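Long-range contact in sylvaticin (Pythium sylvaticum, PDB 2POS), which is a secreted alpha-elicitin-like protein that, as in related elicitins, probably binds sterols and may elicit plant defence responses: residues A[9-14]-A[71-76]. Numbering follows the deposited sequence.
Sequences FTEFFK and CILVFG
In this elicitin fold, a short helical turn near the N-terminus, residues 10-13, lies against the first strand of the two-stranded antiparallel sheet, 73-75 with 78-80. No hydrogen bond joins the two segments. The polar end of Glu-11 is held separately. Its chain bends at chi2 (75°), and Lys-14 NZ reaches Glu-11 OE1 at 2.9 Å in a salt bridge, from above the carboxylate plane. OE2 accepts a hydrogen bond from Asn-69 N, while Lys-14 NZ also bonds Asn-67 O. Just before the helical turn, Cys-7 is disulfide-bonded to Cys-71, whose SG lies near the Glu-11 carboxylate.

The contact is mainly apolar and centres on Phe-12 and Leu-73. The Leu-73 side chain, CG anti to the backbone N (chi1 -169°), sets CD1 over the middle of one Phe-12 face. Leu-73 CD1 lies 3.6 Å from the Phe-12 ring centroid, 11° off the normal, a CH-pi contact. Leu-73 CD1 also meets the aliphatic part of Glu-11, at 4.1 Å from Glu-11 CB. Phe-75 approaches the same ring obliquely, its CD1 3.8 Å from Phe-12 CE2, and also touches Pro-37 and Pro-38. At the ring edge, Val-74 O lies in the Phe-12 plane, 3.4 Å from Phe-12 CZ.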
ATOM      1  N   PHE A   9       8.307  14.167   3.036  1.00 18.56           N
ATOM      2  CA  PHE A   9       9.103  13.013   2.624  1.00 18.64           C
ATOM      3  C   PHE A   9       9.280  12.011   3.766  1.00 18.53           C
ATOM      4  O   PHE A   9       9.403  10.807   3.523  1.00 18.80           O
ATOM      5  CB  PHE A   9      10.467  13.440   2.058  1.00 18.77           C
ATOM      6  CG  PHE A   9      11.241  12.308   1.441  1.00 19.17           C
ATOM      7  CD1 PHE A   9      10.985  11.904   0.139  1.00 20.34           C
ATOM      8  CD2 PHE A   9      12.218  11.636   2.169  1.00 19.51           C
ATOM      9  CE1 PHE A   9      11.692  10.852  -0.432  1.00 21.05           C
ATOM     10  CE2 PHE A   9      12.926  10.581   1.608  1.00 19.72           C
ATOM     11  CZ  PHE A   9      12.663  10.188   0.310  1.00 19.44           C
ATOM     12  N   THR A  10       9.277  12.511   5.004  1.00 18.53           N
ATOM     13  CA  THR A  10       9.430  11.675   6.197  1.00 18.61           C
ATOM     14  C   THR A  10       8.379  10.567   6.283  1.00 17.95           C
ATOM     15  O   THR A  10       8.590   9.545   6.936  1.00 17.99           O
ATOM     16  CB  THR A  10       9.430  12.513   7.503  1.00 18.74           C
ATOM     17  OG1 THR A  10       8.289  13.378   7.530  1.00 19.39           O
ATOM     18  CG2 THR A  10      10.703  13.349   7.612  1.00 20.34           C
ATOM     19  N   GLU A  11       7.250  10.760   5.603  1.00 17.65           N
ATOM     20  CA  GLU A  11       6.226   9.731   5.534  1.00 17.11           C
ATOM     21  C   GLU A  11       6.790   8.433   4.951  1.00 16.68           C
ATOM     22  O   GLU A  11       6.398   7.356   5.385  1.00 17.20           O
ATOM     23  CB  GLU A  11       5.026  10.224   4.725  1.00 17.60           C
ATOM     24  CG  GLU A  11       3.809   9.304   4.731  1.00 17.42           C
ATOM     25  CD  GLU A  11       3.006   9.334   6.026  1.00 17.86           C
ATOM     26  OE1 GLU A  11       3.244  10.196   6.896  1.00 20.12           O
ATOM     27  OE2 GLU A  11       2.109   8.481   6.162  1.00 17.55           O
ATOM     28  N   PHE A  12       7.704   8.528   3.981  1.00 16.20           N
ATOM     29  CA  PHE A  12       8.332   7.330   3.409  1.00 15.78           C
ATOM     30  C   PHE A  12       9.009   6.510   4.496  1.00 15.10           C
ATOM     31  O   PHE A  12       8.941   5.279   4.487  1.00 15.06           O
ATOM     32  CB  PHE A  12       9.389   7.672   2.346  1.00 16.45           C
ATOM     33  CG  PHE A  12       8.827   8.028   1.001  1.00 16.84           C
ATOM     34  CD1 PHE A  12       8.773   9.356   0.591  1.00 18.02           C
ATOM     35  CD2 PHE A  12       8.368   7.038   0.134  1.00 19.39           C
ATOM     36  CE1 PHE A  12       8.268   9.699  -0.662  1.00 18.29           C
ATOM     37  CE2 PHE A  12       7.845   7.375  -1.123  1.00 19.59           C
ATOM     38  CZ  PHE A  12       7.801   8.701  -1.518  1.00 18.70           C
ATOM     39  N   PHE A  13       9.655   7.190   5.441  1.00 14.21           N
ATOM     40  CA  PHE A  13      10.431   6.484   6.461  1.00 13.46           C
ATOM     41  C   PHE A  13       9.563   5.611   7.355  1.00 13.25           C
ATOM     42  O   PHE A  13      10.037   4.617   7.913  1.00 12.96           O
ATOM     43  CB  PHE A  13      11.280   7.447   7.297  1.00 13.61           C
ATOM     44  CG  PHE A  13      12.272   8.259   6.487  1.00 12.99           C
ATOM     45  CD1 PHE A  13      12.504   9.595   6.806  1.00 13.42           C
ATOM     46  CD2 PHE A  13      12.983   7.690   5.432  1.00 13.28           C
ATOM     47  CE1 PHE A  13      13.413  10.354   6.075  1.00 14.61           C
ATOM     48  CE2 PHE A  13      13.904   8.447   4.701  1.00 14.72           C
ATOM     49  CZ  PHE A  13      14.114   9.783   5.034  1.00 14.11           C
ATOM     50  N   LYS A  14       8.280   5.965   7.477  1.00 12.89           N
ATOM     51  CA  LYS A  14       7.331   5.146   8.236  1.00 13.42           C
ATOM     52  C   LYS A  14       7.198   3.733   7.679  1.00 12.91           C
ATOM     53  O   LYS A  14       6.839   2.814   8.416  1.00 13.43           O
ATOM     54  CB  LYS A  14       5.935   5.767   8.216  1.00 13.77           C
ATOM     55  CG  LYS A  14       5.734   6.984   9.074  1.00 16.12           C
ATOM     56  CD  LYS A  14       4.256   7.343   8.978  1.00 18.70           C
ATOM     57  CE  LYS A  14       3.951   8.639   9.663  1.00 21.30           C
ATOM     58  NZ  LYS A  14       2.506   8.951   9.461  1.00 20.28           N
ATOM     59  N   CYS A  71      -2.707  11.828   3.244  1.00 14.46           N
ATOM     60  CA  CYS A  71      -2.012  12.768   2.371  1.00 14.95           C
ATOM     61  C   CYS A  71      -1.530  12.020   1.144  1.00 14.61           C
ATOM     62  O   CYS A  71      -1.507  10.787   1.139  1.00 14.14           O
ATOM     63  CB  CYS A  71      -0.810  13.408   3.084  1.00 15.68           C
ATOM     64  SG  CYS A  71       0.363  12.218   3.827  1.00 19.42           S
ATOM     65  N   ILE A  72      -1.142  12.769   0.114  1.00 14.27           N
ATOM     66  CA  ILE A  72      -0.640  12.182  -1.118  1.00 14.63           C
ATOM     67  C   ILE A  72       0.871  12.000  -1.040  1.00 15.18           C
ATOM     68  O   ILE A  72       1.621  12.969  -0.910  1.00 14.99           O
ATOM     69  CB  ILE A  72      -1.035  13.041  -2.354  1.00 14.22           C
ATOM     70  CG1 ILE A  72      -2.562  13.045  -2.545  1.00 14.43           C
ATOM     71  CG2 ILE A  72      -0.303  12.564  -3.609  1.00 14.85           C
ATOM     72  CD1 ILE A  72      -3.156  11.712  -3.022  1.00 14.35           C
ATOM     73  N   LEU A  73       1.289  10.739  -1.089  1.00 15.63           N
ATOM     74  CA  LEU A  73       2.693  10.366  -1.190  1.00 16.48           C
ATOM     75  C   LEU A  73       3.122  10.435  -2.652  1.00 16.75           C
ATOM     76  O   LEU A  73       2.524   9.783  -3.513  1.00 16.79           O
ATOM     77  CB  LEU A  73       2.884   8.952  -0.641  1.00 16.49           C
ATOM     78  CG  LEU A  73       4.299   8.421  -0.405  1.00 17.33           C
ATOM     79  CD1 LEU A  73       4.987   9.213   0.703  1.00 18.99           C
ATOM     80  CD2 LEU A  73       4.235   6.952  -0.044  1.00 17.95           C
ATOM     81  N   VAL A  74       4.151  11.242  -2.912  1.00 17.18           N
ATOM     82  CA  VAL A  74       4.649  11.494  -4.261  1.00 17.82           C
ATOM     83  C   VAL A  74       5.985  10.786  -4.448  1.00 18.15           C
ATOM     84  O   VAL A  74       6.954  11.101  -3.759  1.00 18.25           O
ATOM     85  CB  VAL A  74       4.827  13.015  -4.505  1.00 17.95           C
ATOM     86  CG1 VAL A  74       5.429  13.287  -5.886  1.00 18.30           C
ATOM     87  CG2 VAL A  74       3.501  13.728  -4.357  1.00 18.46           C
ATOM     88  N   PHE A  75       6.023   9.846  -5.390  1.00 18.45           N
ATOM     89  CA  PHE A  75       7.238   9.097  -5.714  1.00 19.07           C
ATOM     90  C   PHE A  75       7.451   9.154  -7.223  1.00 19.31           C
ATOM     91  O   PHE A  75       6.941   8.313  -7.968  1.00 19.02           O
ATOM     92  CB  PHE A  75       7.130   7.647  -5.208  1.00 19.29           C
ATOM     93  CG  PHE A  75       8.385   6.843  -5.399  1.00 20.91           C
ATOM     94  CD1 PHE A  75       9.460   6.998  -4.538  1.00 21.73           C
ATOM     95  CD2 PHE A  75       8.491   5.936  -6.443  1.00 22.12           C
ATOM     96  CE1 PHE A  75      10.626   6.264  -4.717  1.00 22.00           C
ATOM     97  CE2 PHE A  75       9.651   5.197  -6.633  1.00 23.43           C
ATOM     98  CZ  PHE A  75      10.721   5.363  -5.770  1.00 21.54           C
ATOM     99  N   GLY A  76       8.195  10.163  -7.677  1.00 19.25           N
ATOM    100  CA  GLY A  76       8.254  10.471  -9.110  1.00 19.58           C
ATOM    101  C   GLY A  76       6.875  10.862  -9.614  1.00 19.88           C
ATOM    102  O   GLY A  76       6.235  11.752  -9.052  1.00 19.65           O
TER